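Glutamine synthetase (Helicobacter pylori, PDB 5ZLI) belongs to the type I (GSI beta) glutamine synthetases, enzymes that join a beta-grasp domain to a catalytic domain and assemble here as twelve subunits. Local coordinates at residues I206-V219 / A227-V239. Numbering follows the deposited sequence.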
loop_
_atom_site.group_PDB
_atom_site.type_symbol
_atom_site.label_atom_id
_atom_site.label_comp_id
_atom_site.label_asym_id
_atom_site.label_seq_id
_atom_site.Cartn_x
_atom_site.Cartn_y
_atom_site.Cartn_z
ATOM N N ILE B 206 -22.733 -32.553 -13.485
ATOM C CA ILE B 206 -23.929 -32.132 -14.216
ATOM C C ILE B 206 -24.801 -33.332 -14.595
ATOM O O ILE B 206 -25.968 -33.426 -14.205
ATOM C CB ILE B 206 -23.515 -31.299 -15.442
ATOM C CG1 ILE B 206 -23.058 -29.921 -14.930
ATOM C CG2 ILE B 206 -24.607 -31.221 -16.466
ATOM C CD1 ILE B 206 -22.343 -29.036 -15.911
ATOM N N VAL B 207 -24.256 -34.276 -15.356
ATOM C CA VAL B 207 -25.091 -35.401 -15.758
ATOM C C VAL B 207 -25.580 -36.208 -14.554
ATOM O O VAL B 207 -26.615 -36.870 -14.628
ATOM C CB VAL B 207 -24.365 -36.269 -16.800
ATOM C CG1 VAL B 207 -23.518 -35.400 -17.716
ATOM C CG2 VAL B 207 -23.561 -37.271 -16.120
ATOM N N LYS B 208 -24.884 -36.171 -13.428
ATOM C CA LYS B 208 -25.502 -36.792 -12.264
ATOM C C LYS B 208 -26.809 -36.092 -11.928
ATOM O O LYS B 208 -27.818 -36.739 -11.642
ATOM C CB LYS B 208 -24.556 -36.783 -11.068
ATOM C CG LYS B 208 -23.651 -37.987 -11.033
ATOM C CD LYS B 208 -24.500 -39.240 -11.043
ATOM C CE LYS B 208 -23.885 -40.328 -11.905
ATOM N NZ LYS B 208 -22.708 -40.915 -11.214
ATOM N N VAL B 209 -26.829 -34.768 -12.028
ATOM C CA VAL B 209 -28.022 -34.043 -11.642
ATOM C C VAL B 209 -29.037 -34.046 -12.769
ATOM O O VAL B 209 -30.246 -34.007 -12.510
ATOM C CB VAL B 209 -27.679 -32.621 -11.182
ATOM C CG1 VAL B 209 -28.959 -31.861 -10.849
ATOM C CG2 VAL B 209 -26.794 -32.674 -9.973
ATOM N N LEU B 210 -28.592 -34.103 -14.024
ATOM C CA LEU B 210 -29.557 -34.236 -15.105
ATOM C C LEU B 210 -30.413 -35.470 -14.897
ATOM O O LEU B 210 -31.640 -35.415 -14.976
ATOM C CB LEU B 210 -28.843 -34.332 -16.441
ATOM C CG LEU B 210 -28.092 -33.082 -16.862
ATOM C CD1 LEU B 210 -27.415 -33.283 -18.204
ATOM C CD2 LEU B 210 -29.050 -31.937 -16.917
ATOM N N ASN B 211 -29.791 -36.589 -14.573
ATOM C CA ASN B 211 -30.609 -37.761 -14.336
ATOM C C ASN B 211 -31.494 -37.550 -13.131
ATOM O O ASN B 211 -32.620 -38.058 -13.105
ATOM C CB ASN B 211 -29.766 -39.020 -14.148
ATOM C CG ASN B 211 -28.686 -39.178 -15.181
ATOM O OD1 ASN B 211 -27.547 -39.410 -14.828
ATOM N ND2 ASN B 211 -29.035 -39.086 -16.453
ATOM N N GLN B 212 -31.031 -36.778 -12.139
ATOM C CA GLN B 212 -31.872 -36.584 -10.953
ATOM C C GLN B 212 -33.215 -35.966 -11.315
ATOM O O GLN B 212 -34.205 -36.147 -10.601
ATOM C CB GLN B 212 -31.161 -35.715 -9.923
ATOM C CG GLN B 212 -30.077 -36.436 -9.187
ATOM C CD GLN B 212 -29.454 -35.573 -8.125
ATOM O OE1 GLN B 212 -30.155 -34.988 -7.287
ATOM N NE2 GLN B 212 -28.125 -35.459 -8.163
ATOM N N VAL B 213 -33.269 -35.252 -12.428
ATOM C CA VAL B 213 -34.422 -34.467 -12.766
ATOM C C VAL B 213 -35.217 -35.125 -13.893
ATOM O O VAL B 213 -36.004 -34.463 -14.576
ATOM C CB VAL B 213 -34.018 -33.026 -13.088
ATOM C CG1 VAL B 213 -33.256 -32.482 -11.937
ATOM C CG2 VAL B 213 -33.174 -32.966 -14.325
ATOM N N GLY B 214 -35.003 -36.427 -14.093
ATOM C CA GLY B 214 -35.720 -37.218 -15.076
ATOM C C GLY B 214 -35.214 -37.115 -16.497
ATOM O O GLY B 214 -36.003 -37.240 -17.431
ATOM N N LEU B 215 -33.921 -36.931 -16.689
ATOM C CA LEU B 215 -33.319 -36.827 -18.005
ATOM C C LEU B 215 -32.266 -37.896 -18.190
ATOM O O LEU B 215 -31.461 -38.140 -17.288
ATOM C CB LEU B 215 -32.676 -35.466 -18.211
ATOM C CG LEU B 215 -33.288 -34.566 -19.264
ATOM C CD1 LEU B 215 -32.444 -33.322 -19.390
ATOM C CD2 LEU B 215 -33.221 -35.365 -20.560
ATOM N N GLU B 216 -32.263 -38.519 -19.369
ATOM C CA GLU B 216 -31.264 -39.533 -19.696
ATOM C C GLU B 216 -30.167 -38.955 -20.593
ATOM O O GLU B 216 -30.434 -38.249 -21.577
ATOM C CB GLU B 216 -31.904 -40.773 -20.319
ATOM C CG GLU B 216 -32.394 -41.771 -19.260
ATOM C CD GLU B 216 -32.566 -43.195 -19.782
ATOM O OE1 GLU B 216 -33.036 -43.364 -20.934
ATOM O OE2 GLU B 216 -32.233 -44.148 -19.029
ATOM N N THR B 217 -28.933 -39.261 -20.221
ATOM C CA THR B 217 -27.726 -38.757 -20.845
ATOM C C THR B 217 -26.985 -39.920 -21.492
ATOM O O THR B 217 -26.923 -41.015 -20.911
ATOM C CB THR B 217 -26.822 -38.107 -19.791
ATOM O OG1 THR B 217 -26.527 -39.072 -18.770
ATOM C CG2 THR B 217 -27.513 -36.922 -19.132
ATOM N N PHE B 218 -26.395 -39.691 -22.676
ATOM C CA PHE B 218 -25.456 -40.670 -23.217
ATOM C C PHE B 218 -24.010 -40.190 -23.142
ATOM O O PHE B 218 -23.197 -40.804 -22.442
ATOM C CB PHE B 218 -25.808 -41.131 -24.653
ATOM C CG PHE B 218 -26.188 -40.018 -25.621
ATOM C CD1 PHE B 218 -25.215 -39.395 -26.406
ATOM C CD2 PHE B 218 -27.518 -39.624 -25.783
ATOM C CE1 PHE B 218 -25.550 -38.379 -27.318
ATOM C CE2 PHE B 218 -27.861 -38.606 -26.681
ATOM C CZ PHE B 218 -26.872 -37.984 -27.453
ATOM N N VAL B 219 -23.664 -39.089 -23.786
ATOM C CA VAL B 219 -22.269 -38.707 -23.951
ATOM C C VAL B 219 -21.996 -37.418 -23.189
ATOM O O VAL B 219 -22.878 -36.577 -23.021
ATOM C CB VAL B 219 -21.914 -38.552 -25.449
ATOM C CG1 VAL B 219 -22.556 -37.313 -26.019
ATOM C CG2 VAL B 219 -20.416 -38.499 -25.646
ATOM N N ALA B 227 -13.674 -23.112 -22.841
ATOM C CA ALA B 227 -14.376 -23.508 -21.615
ATOM C C ALA B 227 -15.678 -24.238 -21.925
ATOM O O ALA B 227 -16.619 -24.234 -21.130
ATOM C CB ALA B 227 -14.653 -22.318 -20.699
ATOM N N GLN B 228 -15.724 -24.885 -23.070
ATOM C CA GLN B 228 -16.959 -25.347 -23.652
ATOM C C GLN B 228 -17.188 -26.809 -23.288
ATOM O O GLN B 228 -16.247 -27.567 -23.019
ATOM C CB GLN B 228 -16.918 -25.168 -25.166
ATOM C CG GLN B 228 -18.264 -24.857 -25.751
ATOM C CD GLN B 228 -18.245 -24.781 -27.244
ATOM O OE1 GLN B 228 -17.275 -25.177 -27.887
ATOM N NE2 GLN B 228 -19.332 -24.310 -27.816
ATOM N N GLY B 229 -18.460 -27.200 -23.308
ATOM C CA GLY B 229 -18.862 -28.531 -22.896
ATOM C C GLY B 229 -20.182 -28.876 -23.543
ATOM O O GLY B 229 -20.811 -28.040 -24.193
ATOM N N GLU B 230 -20.601 -30.123 -23.350
ATOM C CA GLU B 230 -21.793 -30.626 -24.014
ATOM C C GLU B 230 -22.218 -31.926 -23.326
ATOM O O GLU B 230 -21.375 -32.722 -22.903
ATOM C CB GLU B 230 -21.479 -30.879 -25.500
ATOM C CG GLU B 230 -22.631 -30.879 -26.532
ATOM C CD GLU B 230 -22.127 -31.359 -27.902
ATOM O OE1 GLU B 230 -22.843 -31.248 -28.928
ATOM O OE2 GLU B 230 -20.962 -31.810 -27.944
ATOM N N VAL B 231 -23.530 -32.153 -23.259
ATOM C CA VAL B 231 -24.086 -33.411 -22.772
ATOM C C VAL B 231 -25.157 -33.856 -23.762
ATOM O O VAL B 231 -26.015 -33.063 -24.167
ATOM C CB VAL B 231 -24.674 -33.290 -21.350
ATOM C CG1 VAL B 231 -25.283 -34.626 -20.902
ATOM C CG2 VAL B 231 -23.614 -32.832 -20.369
ATOM N N GLY B 232 -25.078 -35.118 -24.176
ATOM C CA GLY B 232 -26.093 -35.719 -25.015
ATOM C C GLY B 232 -27.229 -36.278 -24.181
ATOM O O GLY B 232 -27.001 -37.080 -23.272
ATOM N N VAL B 233 -28.460 -35.867 -24.511
ATOM C CA VAL B 233 -29.664 -36.289 -23.811
ATOM C C VAL B 233 -30.525 -37.120 -24.766
ATOM O O VAL B 233 -30.399 -37.047 -25.990
ATOM C CB VAL B 233 -30.447 -35.077 -23.260
ATOM C CG1 VAL B 233 -29.761 -34.523 -22.053
ATOM C CG2 VAL B 233 -30.535 -33.995 -24.303
ATOM N N LYS B 234 -31.385 -37.949 -24.194
ATOM C CA LYS B 234 -32.249 -38.773 -25.024
ATOM C C LYS B 234 -33.176 -37.892 -25.860
ATOM O O LYS B 234 -33.690 -36.879 -25.377
ATOM C CB LYS B 234 -33.065 -39.738 -24.151
ATOM C CG LYS B 234 -33.151 -41.147 -24.723
ATOM C CD LYS B 234 -34.432 -41.876 -24.306
ATOM C CE LYS B 234 -34.819 -43.013 -25.291
ATOM N NZ LYS B 234 -35.508 -42.599 -26.566
ATOM N N PHE B 235 -33.347 -38.261 -27.140
ATOM C CA PHE B 235 -34.453 -37.782 -27.966
ATOM C C PHE B 235 -35.734 -37.675 -27.163
ATOM O O PHE B 235 -35.936 -38.421 -26.194
ATOM C CB PHE B 235 -34.714 -38.715 -29.153
ATOM C CG PHE B 235 -33.784 -38.515 -30.329
ATOM C CD1 PHE B 235 -32.410 -38.616 -30.190
ATOM C CD2 PHE B 235 -34.309 -38.261 -31.605
ATOM C CE1 PHE B 235 -31.571 -38.439 -31.288
ATOM C CE2 PHE B 235 -33.478 -38.096 -32.699
ATOM C CZ PHE B 235 -32.103 -38.186 -32.535
ATOM N N GLY B 236 -36.586 -36.724 -27.543
ATOM C CA GLY B 236 -37.926 -36.635 -26.990
ATOM C C GLY B 236 -38.892 -36.046 -27.999
ATOM O O GLY B 236 -38.482 -35.440 -28.999
ATOM N N ASP B 237 -40.194 -36.221 -27.716
ATOM C CA ASP B 237 -41.225 -35.607 -28.545
ATOM C C ASP B 237 -41.151 -34.083 -28.415
ATOM O O ASP B 237 -40.494 -33.538 -27.526
ATOM C CB ASP B 237 -42.611 -36.167 -28.201
ATOM C CG ASP B 237 -43.244 -35.539 -26.954
ATOM O OD1 ASP B 237 -43.647 -34.345 -27.010
ATOM O OD2 ASP B 237 -43.377 -36.271 -25.934
ATOM N N LEU B 238 -41.856 -33.393 -29.312
ATOM C CA LEU B 238 -41.534 -31.994 -29.557
ATOM C C LEU B 238 -41.564 -31.193 -28.270
ATOM O O LEU B 238 -40.611 -30.479 -27.953
ATOM C CB LEU B 238 -42.477 -31.383 -30.587
ATOM C CG LEU B 238 -42.005 -29.964 -30.954
ATOM C CD1 LEU B 238 -42.113 -29.758 -32.454
ATOM C CD2 LEU B 238 -42.682 -28.824 -30.189
ATOM N N VAL B 239 -42.634 -31.307 -27.495
ATOM C CA VAL B 239 -42.705 -30.537 -26.252
ATOM C C VAL B 239 -41.694 -31.068 -25.231
ATOM O O VAL B 239 -40.912 -30.308 -24.648
ATOM C CB VAL B 239 -44.138 -30.563 -25.684
ATOM C CG1 VAL B 239 -44.183 -29.891 -24.298
ATOM C CG2 VAL B 239 -45.146 -29.983 -26.698
#
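Val231 is packed against by Val207 and Leu210 of the helix together with the Thr217 CG2 methyl of the neighbouring strand. With chi1 at 178°, Val231 CG1 meets Leu210 CD1 tip to tip at 3.7 Å and also Thr217 CG2, while Val231 CG2 is directed to Val207 CG1, 3.7 Å away. Further along the same face, Val233 sets CG1 against Leu215 CD2, and helix 238-258 covers Leu210 and Leu215. A Schellman motif with Gly214 at C-prime ends the helix, and Asn211 ND2 donates to Leu215 O (2.7 Å) in the plane of its carbonyl, tying the last turn to the linker. The chain then enters an antiparallel beta hairpin of the catalytic domain, in which Thr217 and Val233 form a non-hydrogen-bonded pair. Phe218 N donates to Gly232 O (2.7 Å), and Gly232 N to Val219 O (2.9 Å); Val219 also pairs antiparallel with a strand of a second subunit, continuing the sheet. On the other side of the strands the Phe218 ring lies over Gly232, whose CA sits 3.6 Å from the ring centroid in a CH-pi contact. At the hairpin's open end Lys234 N still bonds Glu216 O (2.8 Å), but the side chains are loose and exposed: Glu216 OE1 and Lys234 NZ remain 6.2 Å apart, too far for a salt bridge.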